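Local atomic coordinates of cytoplasmic protein (Cryptococcus neoformans var. grubii serotype A, PDB entry 7LPO), a protein that probably hydrolyses the beta-glucosidic bond of steryl glucosides, acting as a sterylglucosidase of glycoside hydrolase family 5. Residues A89-A93 and E133-R137; E309-A315 and S327-P333; F400-A406 and P430-P436. Numbering follows the deposited sequence.

Interaction 1: A89-A93 and E133-R137; sequences ARLKA and EWGFR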
loop_
_atom_site.group_PDB
_atom_site.type_symbol
_atom_site.label_atom_id
_atom_site.label_comp_id
_atom_site.label_asym_id
_atom_site.label_seq_id
_atom_site.Cartn_x
_atom_site.Cartn_y
_atom_site.Cartn_z
ATOM N N ALA A 89 -0.870 -19.686 10.100
ATOM C CA ALA A 89 -1.222 -19.983 11.483
ATOM C C ALA A 89 -0.799 -18.846 12.397
ATOM O O ALA A 89 -1.559 -18.426 13.276
ATOM C CB ALA A 89 -0.567 -21.291 11.926
ATOM N N ARG A 90 0.419 -18.342 12.203
ATOM C CA ARG A 90 0.904 -17.242 13.022
ATOM C C ARG A 90 0.002 -16.027 12.868
ATOM O O ARG A 90 -0.425 -15.424 13.858
ATOM C CB ARG A 90 2.343 -16.913 12.632
ATOM C CG ARG A 90 3.026 -15.877 13.520
ATOM C CD ARG A 90 4.515 -15.724 13.137
ATOM N NE ARG A 90 5.290 -16.939 13.404
ATOM C CZ ARG A 90 5.842 -17.712 12.471
ATOM N NH1 ARG A 90 5.725 -17.415 11.178
ATOM N NH2 ARG A 90 6.528 -18.781 12.836
ATOM N N LEU A 91 -0.311 -15.659 11.629
ATOM C CA LEU A 91 -1.152 -14.489 11.406
ATOM C C LEU A 91 -2.525 -14.676 12.039
ATOM O O LEU A 91 -3.066 -13.751 12.657
ATOM C CB LEU A 91 -1.276 -14.221 9.909
ATOM C CG LEU A 91 0.029 -13.910 9.183
ATOM C CD1 LEU A 91 -0.173 -13.800 7.673
ATOM C CD2 LEU A 91 0.647 -12.617 9.724
ATOM N N LYS A 92 -3.099 -15.875 11.921
ATOM C CA LYS A 92 -4.409 -16.108 12.523
ATOM C C LYS A 92 -4.333 -16.074 14.046
ATOM O O LYS A 92 -5.217 -15.513 14.707
ATOM C CB LYS A 92 -4.980 -17.446 12.050
ATOM C CG LYS A 92 -6.506 -17.505 12.090
ATOM C CD LYS A 92 -7.097 -16.735 10.914
ATOM C CE LYS A 92 -8.618 -16.730 10.935
ATOM N NZ LYS A 92 -9.167 -15.405 11.344
ATOM N N ALA A 93 -3.279 -16.661 14.620
ATOM C CA ALA A 93 -3.110 -16.664 16.070
ATOM C C ALA A 93 -2.921 -15.258 16.630
ATOM O O ALA A 93 -3.204 -15.030 17.812
ATOM C CB ALA A 93 -1.918 -17.549 16.454
ATOM N N GLU A 133 -8.845 -21.764 3.732
ATOM C CA GLU A 133 -8.846 -22.829 4.727
ATOM C C GLU A 133 -8.574 -22.278 6.120
ATOM O O GLU A 133 -9.129 -22.768 7.108
ATOM C CB GLU A 133 -7.807 -23.891 4.366
ATOM C CG GLU A 133 -8.250 -24.856 3.285
ATOM C CD GLU A 133 -7.077 -25.531 2.592
ATOM O OE1 GLU A 133 -7.102 -25.640 1.343
ATOM O OE2 GLU A 133 -6.128 -25.948 3.297
ATOM N N TRP A 134 -7.724 -21.261 6.222
ATOM C CA TRP A 134 -7.405 -20.661 7.511
ATOM C C TRP A 134 -8.380 -19.568 7.926
ATOM O O TRP A 134 -8.181 -18.947 8.972
ATOM C CB TRP A 134 -5.985 -20.097 7.484
ATOM C CG TRP A 134 -4.944 -21.151 7.627
ATOM C CD1 TRP A 134 -4.265 -21.765 6.622
ATOM C CD2 TRP A 134 -4.461 -21.723 8.849
ATOM N NE1 TRP A 134 -3.390 -22.692 7.140
ATOM C CE2 TRP A 134 -3.485 -22.677 8.506
ATOM C CE3 TRP A 134 -4.753 -21.517 10.199
ATOM C CZ2 TRP A 134 -2.809 -23.429 9.460
ATOM C CZ3 TRP A 134 -4.076 -22.257 11.144
ATOM C CH2 TRP A 134 -3.118 -23.204 10.772
ATOM N N GLY A 135 -9.413 -19.305 7.136
ATOM C CA GLY A 135 -10.453 -18.386 7.543
ATOM C C GLY A 135 -10.190 -16.924 7.275
ATOM O O GLY A 135 -10.803 -16.076 7.931
ATOM N N PHE A 136 -9.334 -16.598 6.317
ATOM C CA PHE A 136 -9.037 -15.212 5.999
ATOM C C PHE A 136 -10.019 -14.652 4.980
ATOM O O PHE A 136 -10.452 -15.354 4.063
ATOM C CB PHE A 136 -7.615 -15.076 5.446
ATOM C CG PHE A 136 -6.561 -15.196 6.483
ATOM C CD1 PHE A 136 -6.316 -14.150 7.350
ATOM C CD2 PHE A 136 -5.823 -16.362 6.609
ATOM C CE1 PHE A 136 -5.361 -14.262 8.330
ATOM C CE2 PHE A 136 -4.862 -16.477 7.576
ATOM C CZ PHE A 136 -4.630 -15.423 8.445
ATOM N N ARG A 137 -10.369 -13.380 5.150
ATOM C CA ARG A 137 -10.904 -12.577 4.062
ATOM C C ARG A 137 -9.730 -11.929 3.341
ATOM O O ARG A 137 -8.711 -11.601 3.954
ATOM C CB ARG A 137 -11.870 -11.504 4.568
ATOM C CG ARG A 137 -12.998 -12.019 5.452
ATOM C CD ARG A 137 -13.938 -13.002 4.725
ATOM N NE ARG A 137 -15.147 -13.184 5.528
ATOM C CZ ARG A 137 -16.373 -13.353 5.042
ATOM N NH1 ARG A 137 -16.582 -13.387 3.730
ATOM N NH2 ARG A 137 -17.397 -13.481 5.876
#
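A89, in the last turns of helix 83-93, meets the indole of W134: its CB lies 3.4 Å from W134 CH2 and its CA sits over one ring face. W134 NE1 is hydrogen-bonded to D85, one turn earlier on the same helix. L91 directs its CA-to-CB bond toward 133-137, with CB 3.9 Å from F136 CZ, and both side chains also touch L99 of strand 98-104. The topology is that of neighbouring beta/alpha units in a TIM barrel: one outer helix packs on the turn joining helix 118-133 to strand 137-143. That turn is a Schellman motif, with G135 at phi 85°; a CB there would lie 3.4 Å from K92 CE. K92 lays its chain across the motif, with CE 3.0 Å from W134 O. Its CD makes a CH-pi contact 4.0 Å from the F136 ring centroid, 22° off the normal, whereas NZ, 5.3 Å from that centroid and at most weakly attracted, is hydrogen-bonded to Y96 O.

Interaction 2: E309-A315 and S327-P333; sequences EAQDVQA and SRQTIDP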
loop_
_atom_site.group_PDB
_atom_site.type_symbol
_atom_site.label_atom_id
_atom_site.label_comp_id
_atom_site.label_asym_id
_atom_site.label_seq_id
_atom_site.Cartn_x
_atom_site.Cartn_y
_atom_site.Cartn_z
ATOM N N GLU A 309 22.479 16.309 -21.543
ATOM C CA GLU A 309 23.143 17.551 -21.174
ATOM C C GLU A 309 23.371 17.606 -19.669
ATOM O O GLU A 309 22.443 17.398 -18.887
ATOM C CB GLU A 309 22.314 18.755 -21.611
ATOM C CG GLU A 309 22.055 18.832 -23.093
ATOM C CD GLU A 309 21.166 20.008 -23.447
ATOM O OE1 GLU A 309 20.994 20.907 -22.587
ATOM O OE2 GLU A 309 20.633 20.027 -24.579
ATOM N N ALA A 310 24.605 17.898 -19.272
ATOM C CA ALA A 310 24.944 17.998 -17.862
ATOM C C ALA A 310 24.165 19.126 -17.198
ATOM O O ALA A 310 23.907 20.173 -17.804
ATOM C CB ALA A 310 26.447 18.231 -17.700
ATOM N N GLN A 311 23.767 18.893 -15.949
ATOM C CA GLN A 311 23.034 19.885 -15.175
ATOM C C GLN A 311 23.541 19.886 -13.740
ATOM O O GLN A 311 23.994 18.864 -13.220
ATOM C CB GLN A 311 21.516 19.625 -15.182
ATOM C CG GLN A 311 20.870 19.693 -16.553
ATOM C CD GLN A 311 20.796 21.102 -17.097
ATOM O OE1 GLN A 311 19.945 21.889 -16.693
ATOM N NE2 GLN A 311 21.672 21.420 -18.035
ATOM N N ASP A 312 23.462 21.048 -13.111
ATOM C CA ASP A 312 23.809 21.237 -11.707
ATOM C C ASP A 312 22.503 21.354 -10.929
ATOM O O ASP A 312 21.831 22.386 -10.996
ATOM C CB ASP A 312 24.671 22.484 -11.540
ATOM C CG ASP A 312 25.309 22.572 -10.171
ATOM O OD1 ASP A 312 25.570 21.506 -9.565
ATOM O OD2 ASP A 312 25.557 23.709 -9.703
ATOM N N VAL A 313 22.144 20.307 -10.197
ATOM C CA VAL A 313 20.814 20.201 -9.607
ATOM C C VAL A 313 20.883 20.382 -8.101
ATOM O O VAL A 313 21.876 20.039 -7.454
ATOM C CB VAL A 313 20.149 18.851 -9.954
ATOM C CG1 VAL A 313 20.241 18.589 -11.450
ATOM C CG2 VAL A 313 20.787 17.714 -9.179
ATOM N N GLN A 314 19.805 20.929 -7.548
ATOM C CA GLN A 314 19.660 21.052 -6.104
ATOM C C GLN A 314 19.556 19.668 -5.480
ATOM O O GLN A 314 18.895 18.776 -6.016
ATOM C CB GLN A 314 18.413 21.874 -5.756
ATOM C CG GLN A 314 18.246 23.162 -6.570
ATOM C CD GLN A 314 16.816 23.731 -6.539
ATOM O OE1 GLN A 314 16.015 23.499 -7.463
ATOM N NE2 GLN A 314 16.496 24.486 -5.482
ATOM N N ALA A 315 20.231 19.477 -4.354
ATOM C CA ALA A 315 20.084 18.265 -3.566
ATOM C C ALA A 315 19.417 18.619 -2.246
ATOM O O ALA A 315 19.609 19.716 -1.712
ATOM C CB ALA A 315 21.425 17.581 -3.307
ATOM N N SER A 327 23.883 20.778 -0.674
ATOM C CA SER A 327 24.689 21.311 -1.758
ATOM C C SER A 327 24.067 20.960 -3.107
ATOM O O SER A 327 23.253 20.043 -3.226
ATOM C CB SER A 327 26.110 20.763 -1.686
ATOM O OG SER A 327 26.101 19.351 -1.804
ATOM N N ARG A 328 24.453 21.716 -4.129
ATOM C CA ARG A 328 24.114 21.359 -5.496
ATOM C C ARG A 328 25.084 20.298 -5.993
ATOM O O ARG A 328 26.244 20.250 -5.580
ATOM C CB ARG A 328 24.152 22.587 -6.400
ATOM C CG ARG A 328 22.994 23.543 -6.177
ATOM C CD ARG A 328 22.903 24.591 -7.286
ATOM N NE ARG A 328 21.908 24.261 -8.305
ATOM C CZ ARG A 328 20.920 25.067 -8.682
ATOM N NH1 ARG A 328 20.782 26.262 -8.126
ATOM N NH2 ARG A 328 20.063 24.677 -9.621
ATOM N N GLN A 329 24.593 19.431 -6.871
ATOM C CA GLN A 329 25.372 18.325 -7.411
ATOM C C GLN A 329 25.260 18.316 -8.927
ATOM O O GLN A 329 24.174 18.502 -9.480
ATOM C CB GLN A 329 24.894 16.983 -6.842
ATOM C CG GLN A 329 25.311 16.754 -5.402
ATOM C CD GLN A 329 24.806 15.442 -4.846
ATOM O OE1 GLN A 329 24.908 14.393 -5.492
ATOM N NE2 GLN A 329 24.261 15.489 -3.638
ATOM N N THR A 330 26.385 18.112 -9.597
ATOM C CA THR A 330 26.401 18.021 -11.048
ATOM C C THR A 330 26.084 16.593 -11.474
ATOM O O THR A 330 26.696 15.638 -10.982
ATOM C CB THR A 330 27.758 18.450 -11.605
ATOM O OG1 THR A 330 27.990 19.826 -11.283
ATOM C CG2 THR A 330 27.801 18.267 -13.115
ATOM N N ILE A 331 25.108 16.455 -12.368
ATOM C CA ILE A 331 24.814 15.199 -13.053
ATOM C C ILE A 331 25.229 15.387 -14.504
ATOM O O ILE A 331 24.770 16.323 -15.174
ATOM C CB ILE A 331 23.330 14.814 -12.939
ATOM C CG1 ILE A 331 22.939 14.647 -11.462
ATOM C CG2 ILE A 331 23.046 13.545 -13.726
ATOM C CD1 ILE A 331 21.436 14.644 -11.234
ATOM N N ASP A 332 26.116 14.521 -14.983
ATOM C CA ASP A 332 26.634 14.622 -16.347
ATOM C C ASP A 332 26.403 13.315 -17.089
ATOM O O ASP A 332 27.197 12.367 -16.940
ATOM C CB ASP A 332 28.120 14.975 -16.335
ATOM C CG ASP A 332 28.650 15.318 -17.717
ATOM O OD1 ASP A 332 27.905 15.133 -18.712
ATOM O OD2 ASP A 332 29.811 15.781 -17.805
ATOM N N PRO A 333 25.336 13.207 -17.888
ATOM C CA PRO A 333 25.130 11.985 -18.681
ATOM C C PRO A 333 26.156 11.796 -19.777
ATOM O O PRO A 333 26.218 10.703 -20.353
ATOM C CB PRO A 333 23.723 12.174 -19.275
ATOM C CG PRO A 333 23.100 13.296 -18.503
ATOM C CD PRO A 333 24.232 14.168 -18.059
HETATM O O HOH W 1 16.973 25.124 -10.112
#
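Strands 311-315 and 327-331 run antiparallel, their N-to-C directions 143° apart and their axes approaching to 4.4 Å; they are the open-end portions of the beta hairpin 311-319/322-331. Two hydrogen-bonded pairs fix the register. In Q311-I331, Q311 N donates to I331 O at 2.9 Å and I331 N to Q311 O at 2.8 Å; in V313-Q329, V313 N to Q329 O and Q329 N to V313 O are both 2.8 Å, and all four angles at hydrogen are 162-167°. Between them D312-T330 is a non-hydrogen-bonded pair, with CA atoms 4.2 Å apart. Toward the hairpin's turn the pairing loosens, A315 N to S327 O being a weak bond of 3.3 Å.

V313, Q329 and I331 share one face, where V313 CG2 packs 3.8 Å from I331 CD1 and all three side chains touch P295 of strand 294-295. The other face, carrying D312, R328 and T330, is polar. R328 NE and NH2 both donate to D312 O, at 3.3 and 3.2 Å, while the salt bridge from R328 NE to D312 OD2 is long at 3.9 Å, with the oxygen out of the guanidinium plane. Q314 CG lies over a face of that guanidinium, and water 1 joins the two side chains, donating to Q314 OE1 at 3.3 Å and accepting from R328 NH2 at 3.2 Å.

Interaction 3: F400-A406 and P430-P436; sequences FVDDFWA and PVLRQPP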
loop_
_atom_site.group_PDB
_atom_site.type_symbol
_atom_site.label_atom_id
_atom_site.label_comp_id
_atom_site.label_asym_id
_atom_site.label_seq_id
_atom_site.Cartn_x
_atom_site.Cartn_y
_atom_site.Cartn_z
ATOM N N PHE A 400 -5.916 16.162 -11.578
ATOM C CA PHE A 400 -5.469 14.804 -11.869
ATOM C C PHE A 400 -6.489 13.774 -11.401
ATOM O O PHE A 400 -6.813 12.831 -12.134
ATOM C CB PHE A 400 -4.115 14.534 -11.211
ATOM C CG PHE A 400 -3.712 13.085 -11.235
ATOM C CD1 PHE A 400 -3.374 12.474 -12.417
ATOM C CD2 PHE A 400 -3.696 12.335 -10.076
ATOM C CE1 PHE A 400 -3.009 11.143 -12.454
ATOM C CE2 PHE A 400 -3.343 11.007 -10.103
ATOM C CZ PHE A 400 -3.001 10.409 -11.305
ATOM N N VAL A 401 -7.017 13.947 -10.188
ATOM C CA VAL A 401 -7.864 12.915 -9.597
ATOM C C VAL A 401 -9.215 12.858 -10.293
ATOM O O VAL A 401 -9.729 11.768 -10.573
ATOM C CB VAL A 401 -8.030 13.148 -8.084
ATOM C CG1 VAL A 401 -9.073 12.202 -7.521
ATOM C CG2 VAL A 401 -6.714 12.964 -7.373
ATOM N N ASP A 402 -9.816 14.016 -10.583
ATOM C CA ASP A 402 -11.157 14.008 -11.164
ATOM C C ASP A 402 -11.139 13.756 -12.666
ATOM O O ASP A 402 -12.068 13.141 -13.199
ATOM C CB ASP A 402 -11.891 15.331 -10.908
ATOM C CG ASP A 402 -11.861 15.761 -9.458
ATOM O OD1 ASP A 402 -11.786 14.890 -8.560
ATOM O OD2 ASP A 402 -11.921 16.989 -9.218
ATOM N N ASP A 403 -10.122 14.241 -13.370
ATOM C CA ASP A 403 -10.145 14.214 -14.825
ATOM C C ASP A 403 -9.462 12.996 -15.428
ATOM O O ASP A 403 -9.805 12.611 -16.551
ATOM C CB ASP A 403 -9.477 15.466 -15.391
ATOM C CG ASP A 403 -10.145 16.741 -14.925
ATOM O OD1 ASP A 403 -11.351 16.685 -14.593
ATOM O OD2 ASP A 403 -9.458 17.789 -14.880
ATOM N N PHE A 404 -8.501 12.389 -14.731
ATOM C CA PHE A 404 -7.709 11.328 -15.337
ATOM C C PHE A 404 -7.702 10.061 -14.495
ATOM O O PHE A 404 -7.909 8.966 -15.026
ATOM C CB PHE A 404 -6.283 11.822 -15.575
ATOM C CG PHE A 404 -6.200 12.967 -16.547
ATOM C CD1 PHE A 404 -6.580 12.795 -17.862
ATOM C CD2 PHE A 404 -5.742 14.211 -16.148
ATOM C CE1 PHE A 404 -6.508 13.836 -18.770
ATOM C CE2 PHE A 404 -5.677 15.268 -17.059
ATOM C CZ PHE A 404 -6.053 15.068 -18.369
ATOM N N TRP A 405 -7.477 10.182 -13.187
ATOM C CA TRP A 405 -7.512 8.989 -12.352
ATOM C C TRP A 405 -8.907 8.369 -12.342
ATOM O O TRP A 405 -9.064 7.153 -12.500
ATOM C CB TRP A 405 -7.065 9.299 -10.925
ATOM C CG TRP A 405 -7.135 8.064 -10.094
ATOM C CD1 TRP A 405 -6.200 7.068 -10.013
ATOM C CD2 TRP A 405 -8.222 7.653 -9.273
ATOM N NE1 TRP A 405 -6.633 6.074 -9.174
ATOM C CE2 TRP A 405 -7.877 6.405 -8.713
ATOM C CE3 TRP A 405 -9.459 8.215 -8.956
ATOM C CZ2 TRP A 405 -8.716 5.722 -7.846
ATOM C CZ3 TRP A 405 -10.290 7.535 -8.085
ATOM C CH2 TRP A 405 -9.913 6.304 -7.540
ATOM N N ALA A 406 -9.938 9.192 -12.153
ATOM C CA ALA A 406 -11.289 8.656 -12.032
ATOM C C ALA A 406 -11.711 7.952 -13.313
ATOM O O ALA A 406 -12.377 6.910 -13.269
ATOM C CB ALA A 406 -12.267 9.775 -11.679
ATOM N N PRO A 430 -5.290 8.561 -5.235
ATOM C CA PRO A 430 -3.849 8.839 -5.206
ATOM C C PRO A 430 -3.391 9.355 -3.846
ATOM O O PRO A 430 -4.122 10.036 -3.126
ATOM C CB PRO A 430 -3.671 9.900 -6.298
ATOM C CG PRO A 430 -4.813 9.635 -7.256
ATOM C CD PRO A 430 -5.961 9.175 -6.395
ATOM N N VAL A 431 -2.148 9.017 -3.508
ATOM C CA VAL A 431 -1.588 9.328 -2.202
ATOM C C VAL A 431 -1.808 10.794 -1.873
ATOM O O VAL A 431 -1.597 11.676 -2.710
ATOM C CB VAL A 431 -0.091 8.968 -2.188
ATOM C CG1 VAL A 431 0.620 9.635 -1.034
ATOM C CG2 VAL A 431 0.095 7.461 -2.111
ATOM N N LEU A 432 -2.245 11.046 -0.638
ATOM C CA LEU A 432 -2.405 12.371 -0.051
ATOM C C LEU A 432 -3.474 13.211 -0.732
ATOM O O LEU A 432 -3.520 14.428 -0.524
ATOM C CB LEU A 432 -1.072 13.130 -0.057
ATOM C CG LEU A 432 0.010 12.557 0.868
ATOM C CD1 LEU A 432 1.321 13.313 0.684
ATOM C CD2 LEU A 432 -0.436 12.587 2.330
ATOM N N ARG A 433 -4.334 12.604 -1.541
ATOM C CA ARG A 433 -5.437 13.305 -2.180
ATOM C C ARG A 433 -6.758 12.747 -1.660
ATOM O O ARG A 433 -6.851 11.581 -1.264
ATOM C CB ARG A 433 -5.379 13.166 -3.717
ATOM C CG ARG A 433 -4.017 13.470 -4.364
ATOM C CD ARG A 433 -3.694 14.961 -4.344
ATOM N NE ARG A 433 -2.830 15.348 -5.460
ATOM C CZ ARG A 433 -1.844 16.244 -5.382
ATOM N NH1 ARG A 433 -1.579 16.869 -4.230
ATOM N NH2 ARG A 433 -1.119 16.522 -6.461
ATOM N N GLN A 434 -7.778 13.582 -1.664
ATOM C CA GLN A 434 -9.111 13.072 -1.400
ATOM C C GLN A 434 -9.622 12.324 -2.625
ATOM O O GLN A 434 -9.271 12.668 -3.758
ATOM C CB GLN A 434 -10.071 14.206 -1.074
ATOM C CG GLN A 434 -9.821 14.907 0.245
ATOM C CD GLN A 434 -10.886 15.963 0.522
ATOM O OE1 GLN A 434 -11.234 16.757 -0.357
ATOM N NE2 GLN A 434 -11.417 15.963 1.734
ATOM N N PRO A 435 -10.455 11.307 -2.437
ATOM C CA PRO A 435 -11.054 10.639 -3.592
ATOM C C PRO A 435 -11.973 11.595 -4.326
ATOM O O PRO A 435 -12.433 12.592 -3.745
ATOM C CB PRO A 435 -11.833 9.468 -2.970
ATOM C CG PRO A 435 -12.161 9.928 -1.601
ATOM C CD PRO A 435 -10.986 10.789 -1.161
ATOM N N PRO A 436 -12.248 11.345 -5.603
ATOM C CA PRO A 436 -13.273 12.119 -6.303
ATOM C C PRO A 436 -14.653 11.599 -5.929
ATOM O O PRO A 436 -14.804 10.542 -5.318
ATOM C CB PRO A 436 -12.966 11.859 -7.778
ATOM C CG PRO A 436 -12.457 10.427 -7.773
ATOM C CD PRO A 436 -11.817 10.181 -6.403
#
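In the TIM-barrel fold of this family, the opening turns of helix 400-419 pack here against the loop that follows strand 424-427. The loop lies beyond the C-terminal end of a parallel strand, the side on which TIM-barrel active sites are found. The internal hydrogen bonds define both partners. W405 N to F400 O (2.9 Å) and A406 N to V401 O (3.0 Å) mark a wide pi-type turn, and R433 N to P430 O (3.0 Å) closes a type II beta turn.

No hydrogen bond crosses between the segments, and apolar contacts carry the interface. V401 enters between P430 and P436, the two ends of segment 430-436, CG2 lying 3.8 Å from P430 CG and CG1 3.6 Å from P436 CD. W405 also touches both prolines, with CZ3 3.5 Å from P436 CD, while A406 CB reaches P436 CG at 4.0 Å. Among aromatic contacts, P430 CD stands 3.9 Å from the centroid of the W405 five-membered ring, only 7° off its normal, a CH-pi interaction over the face; F400 instead offers its ring edge, CE2 being 3.5 Å from P430 CG.

Charged groups take little part: R433 forms its salt bridge with E274, and D402 OD1 approaches carbon, 3.3 Å from P436 CB.

Overall arrangement
Interaction 3 is the buried contact of the three; interactions 1 and 2 are only partly buried, and the centre of interaction 2 lies farthest out, about 32 Å from the centre of the chain. Interactions 1 and 3 both join a helix to a loop next to a strand of the same large barrel sheet, yet their centres are about 34 Å apart on opposite sides of the chain's centre. Neither has a hydrogen bond across it: both rely on aromatic and aliphatic contact, with a lysine chain over a ring in one and prolines in the other. Interaction 2 belongs to a separate small antiparallel sheet and depends on backbone hydrogen bonding. No two of the three contacts touch.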